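Local coordinates for putative methyl-accepting chemotaxis signal transduction protein (Campylobacter jejuni subsp. jejuni serotype O:2, PDB 4XMQ) that probably serves as the extracytoplasmic ligand-sensing region of a methyl-accepting chemotaxis receptor, at residues B[139-144]-B[185-190]. Sequence-based numbering, arbitrary orientation.
Sequences YVITYS and KIFAAT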
ATOM      1  N   TYR B 139     -16.686  -5.893   8.538  1.00 22.52           N
ATOM      2  CA  TYR B 139     -16.625  -5.723   7.109  1.00 21.63           C
ATOM      3  C   TYR B 139     -15.727  -6.783   6.499  1.00 23.42           C
ATOM      4  O   TYR B 139     -14.632  -7.076   7.050  1.00 23.47           O
ATOM      5  CB  TYR B 139     -16.095  -4.331   6.753  1.00 19.57           C
ATOM      6  CG  TYR B 139     -17.247  -3.281   6.687  1.00 22.21           C
ATOM      7  CD1 TYR B 139     -18.026  -3.183   5.571  1.00 16.99           C
ATOM      8  CD2 TYR B 139     -17.561  -2.469   7.802  1.00 19.64           C
ATOM      9  CE1 TYR B 139     -19.069  -2.269   5.479  1.00 19.78           C
ATOM     10  CE2 TYR B 139     -18.616  -1.568   7.724  1.00 17.85           C
ATOM     11  CZ  TYR B 139     -19.367  -1.477   6.571  1.00 20.03           C
ATOM     12  OH  TYR B 139     -20.411  -0.591   6.423  1.00 20.50           O
ATOM     13  N   VAL B 140     -16.164  -7.305   5.349  1.00 21.46           N
ATOM     14  CA  VAL B 140     -15.381  -8.289   4.579  1.00 19.82           C
ATOM     15  C   VAL B 140     -15.051  -7.695   3.197  1.00 20.64           C
ATOM     16  O   VAL B 140     -15.869  -7.031   2.579  1.00 17.17           O
ATOM     17  CB  VAL B 140     -16.190  -9.583   4.452  1.00 20.83           C
ATOM     18  CG1 VAL B 140     -15.410 -10.593   3.610  1.00 20.07           C
ATOM     19  CG2 VAL B 140     -16.460 -10.157   5.842  1.00 24.27           C
ATOM     20  N   ILE B 141     -13.810  -7.848   2.795  1.00 16.74           N
ATOM     21  CA  ILE B 141     -13.317  -7.376   1.521  1.00 14.34           C
ATOM     22  C   ILE B 141     -12.749  -8.553   0.733  1.00 15.69           C
ATOM     23  O   ILE B 141     -11.668  -9.064   1.054  1.00 16.24           O
ATOM     24  CB  ILE B 141     -12.262  -6.287   1.717  1.00 19.68           C
ATOM     25  CG1 ILE B 141     -12.823  -5.083   2.511  1.00 18.59           C
ATOM     26  CG2 ILE B 141     -11.748  -5.846   0.354  1.00 19.21           C
ATOM     27  CD1 ILE B 141     -11.944  -3.903   2.693  1.00 18.14           C
ATOM     28  N   THR B 142     -13.517  -9.038  -0.228  1.00 14.73           N
ATOM     29  CA  THR B 142     -13.188 -10.271  -0.953  1.00 13.89           C
ATOM     30  C   THR B 142     -12.835 -10.063  -2.426  1.00 14.71           C
ATOM     31  O   THR B 142     -13.491  -9.274  -3.148  1.00 14.91           O
ATOM     32  CB  THR B 142     -14.332 -11.257  -0.834  1.00 15.08           C
ATOM     33  OG1 THR B 142     -14.582 -11.529   0.542  1.00 16.44           O
ATOM     34  CG2 THR B 142     -14.062 -12.546  -1.591  1.00 17.46           C
ATOM     35  N   TYR B 143     -11.829 -10.806  -2.869  1.00 12.50           N
ATOM     36  CA  TYR B 143     -11.412 -10.833  -4.279  1.00 12.06           C
ATOM     37  C   TYR B 143     -11.528 -12.288  -4.721  1.00 14.76           C
ATOM     38  O   TYR B 143     -11.150 -13.186  -3.979  1.00 15.42           O
ATOM     39  CB  TYR B 143     -10.026 -10.305  -4.473  1.00 12.93           C
ATOM     40  CG  TYR B 143      -9.847  -8.929  -3.914  1.00 13.63           C
ATOM     41  CD1 TYR B 143      -9.571  -8.730  -2.578  1.00 15.01           C
ATOM     42  CD2 TYR B 143      -9.999  -7.805  -4.710  1.00 16.50           C
ATOM     43  CE1 TYR B 143      -9.430  -7.454  -2.052  1.00 13.36           C
ATOM     44  CE2 TYR B 143      -9.858  -6.532  -4.203  1.00 14.62           C
ATOM     45  CZ  TYR B 143      -9.614  -6.357  -2.856  1.00 13.91           C
ATOM     46  OH  TYR B 143      -9.455  -5.104  -2.336  1.00 13.68           O
ATOM     47  N   SER B 144     -12.028 -12.520  -5.921  1.00 14.38           N
ATOM     48  CA  SER B 144     -12.174 -13.929  -6.379  1.00 14.54           C
ATOM     49  C   SER B 144     -11.856 -14.044  -7.869  1.00 16.43           C
ATOM     50  O   SER B 144     -11.993 -13.079  -8.629  1.00 15.90           O
ATOM     51  CB  SER B 144     -13.538 -14.500  -6.025  1.00 14.78           C
ATOM     52  OG  SER B 144     -14.600 -13.723  -6.581  1.00 14.94           O
ATOM     53  N   LYS B 185     -23.701   3.242   3.831  1.00 19.16           N
ATOM     54  CA  LYS B 185     -23.437   3.134   5.238  1.00 20.09           C
ATOM     55  C   LYS B 185     -21.954   3.469   5.433  1.00 20.40           C
ATOM     56  O   LYS B 185     -21.082   3.137   4.597  1.00 19.48           O
ATOM     57  CB  LYS B 185     -23.787   1.751   5.793  1.00 20.49           C
ATOM     58  CG  LYS B 185     -25.213   1.310   5.560  1.00 25.76           C
ATOM     59  CD  LYS B 185     -26.206   2.142   6.340  1.00 28.90           C
ATOM     60  CE  LYS B 185     -27.605   1.558   6.092  1.00 36.90           C
ATOM     61  NZ  LYS B 185     -28.593   2.216   6.975  1.00 58.44           N
ATOM     62  N   ILE B 186     -21.647   4.192   6.480  1.00 18.85           N
ATOM     63  CA  ILE B 186     -20.295   4.637   6.730  1.00 16.77           C
ATOM     64  C   ILE B 186     -19.374   3.453   7.030  1.00 20.62           C
ATOM     65  O   ILE B 186     -19.729   2.542   7.805  1.00 21.52           O
ATOM     66  CB  ILE B 186     -20.292   5.710   7.855  1.00 22.26           C
ATOM     67  CG1 ILE B 186     -18.982   6.483   7.901  1.00 21.86           C
ATOM     68  CG2 ILE B 186     -20.581   5.086   9.229  1.00 17.10           C
ATOM     69  CD1 ILE B 186     -18.778   7.422   6.742  1.00 23.88           C
ATOM     70  N   PHE B 187     -18.195   3.458   6.424  1.00 18.28           N
ATOM     71  CA  PHE B 187     -17.252   2.357   6.453  1.00 19.33           C
ATOM     72  C   PHE B 187     -15.914   2.740   7.080  1.00 21.01           C
ATOM     73  O   PHE B 187     -15.334   1.979   7.823  1.00 20.54           O
ATOM     74  CB  PHE B 187     -17.060   1.818   4.984  1.00 18.43           C
ATOM     75  CG  PHE B 187     -15.874   0.910   4.833  1.00 16.02           C
ATOM     76  CD1 PHE B 187     -15.929  -0.420   5.203  1.00 22.37           C
ATOM     77  CD2 PHE B 187     -14.723   1.369   4.267  1.00 21.44           C
ATOM     78  CE1 PHE B 187     -14.818  -1.256   5.064  1.00 23.92           C
ATOM     79  CE2 PHE B 187     -13.595   0.555   4.117  1.00 18.41           C
ATOM     80  CZ  PHE B 187     -13.658  -0.774   4.560  1.00 22.53           C
ATOM     81  N   ALA B 188     -15.393   3.911   6.735  1.00 17.47           N
ATOM     82  CA  ALA B 188     -14.087   4.361   7.232  1.00 15.29           C
ATOM     83  C   ALA B 188     -14.142   5.864   7.373  1.00 16.92           C
ATOM     84  O   ALA B 188     -14.922   6.515   6.662  1.00 15.75           O
ATOM     85  CB  ALA B 188     -12.985   3.958   6.261  1.00 17.24           C
ATOM     86  N   ALA B 189     -13.311   6.414   8.252  1.00 17.24           N
ATOM     87  CA  ALA B 189     -13.308   7.853   8.551  1.00 14.46           C
ATOM     88  C   ALA B 189     -12.088   8.283   9.357  1.00 13.75           C
ATOM     89  O   ALA B 189     -11.619   7.551  10.228  1.00 16.72           O
ATOM     90  CB  ALA B 189     -14.569   8.250   9.302  1.00 14.33           C
ATOM     91  N   THR B 190     -11.545   9.453   9.043  1.00 14.82           N
ATOM     92  CA  THR B 190     -10.484  10.100   9.844  1.00 15.54           C
ATOM     93  C   THR B 190     -11.009  10.414  11.245  1.00 15.92           C
ATOM     94  O   THR B 190     -10.343  10.134  12.265  1.00 18.34           O
ATOM     95  CB  THR B 190      -9.887  11.306   9.149  1.00 20.50           C
ATOM     96  OG1 THR B 190      -9.197  10.875   7.963  1.00 19.55           O
ATOM     97  CG2 THR B 190      -8.909  12.047  10.031  1.00 19.32           C
TER
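Tyr139 and Phe187 form a T-shaped (edge-to-face) aromatic pair at the junction of the two beta-sheet modules of a double-Cache (dCache) type sensor. Strand 138-149 belongs to the first, membrane-distal module in this family, and strand 186-189 is an outermost strand of the second sheet. The two strand segments run nearly perpendicular, at 87°, with their axes 10.4 Å apart at closest approach, and meet mainly through side chains. Phe187 points one edge into the Tyr139 ring. Its CD1 sits over the centre of that ring, 3.5 Å from Tyr139 CG. The ring centroids are 4.7 Å apart and the planes stand at 86°. Phe187 CG lies anti to its own backbone N (chi1 166°), which carries the ring across to the first sheet. Phe187 CE1, next along the same edge, lies 3.7 Å from Tyr139 CB. Ile141 CD1 meets Phe187 CZ at 4.0 Å. A classic beta bulge sets Phe187 and Ala188 opposite Leu179. Leu166 of helix 163-172 and the ring of Tyr236 also pack on Phe187. The Tyr139 hydroxyl lies near Ile186 O but hydrogen-bonds to Asp181 OD2, and Asp181 OD1 takes the backbone N of Lys185. The Asp181 bond fixes the far end of the Tyr139 ring while Phe187 covers one face. The modules thus meet here through a partly buried aromatic and aliphatic patch, with a polar tie from the tyrosine hydroxyl to Asp181.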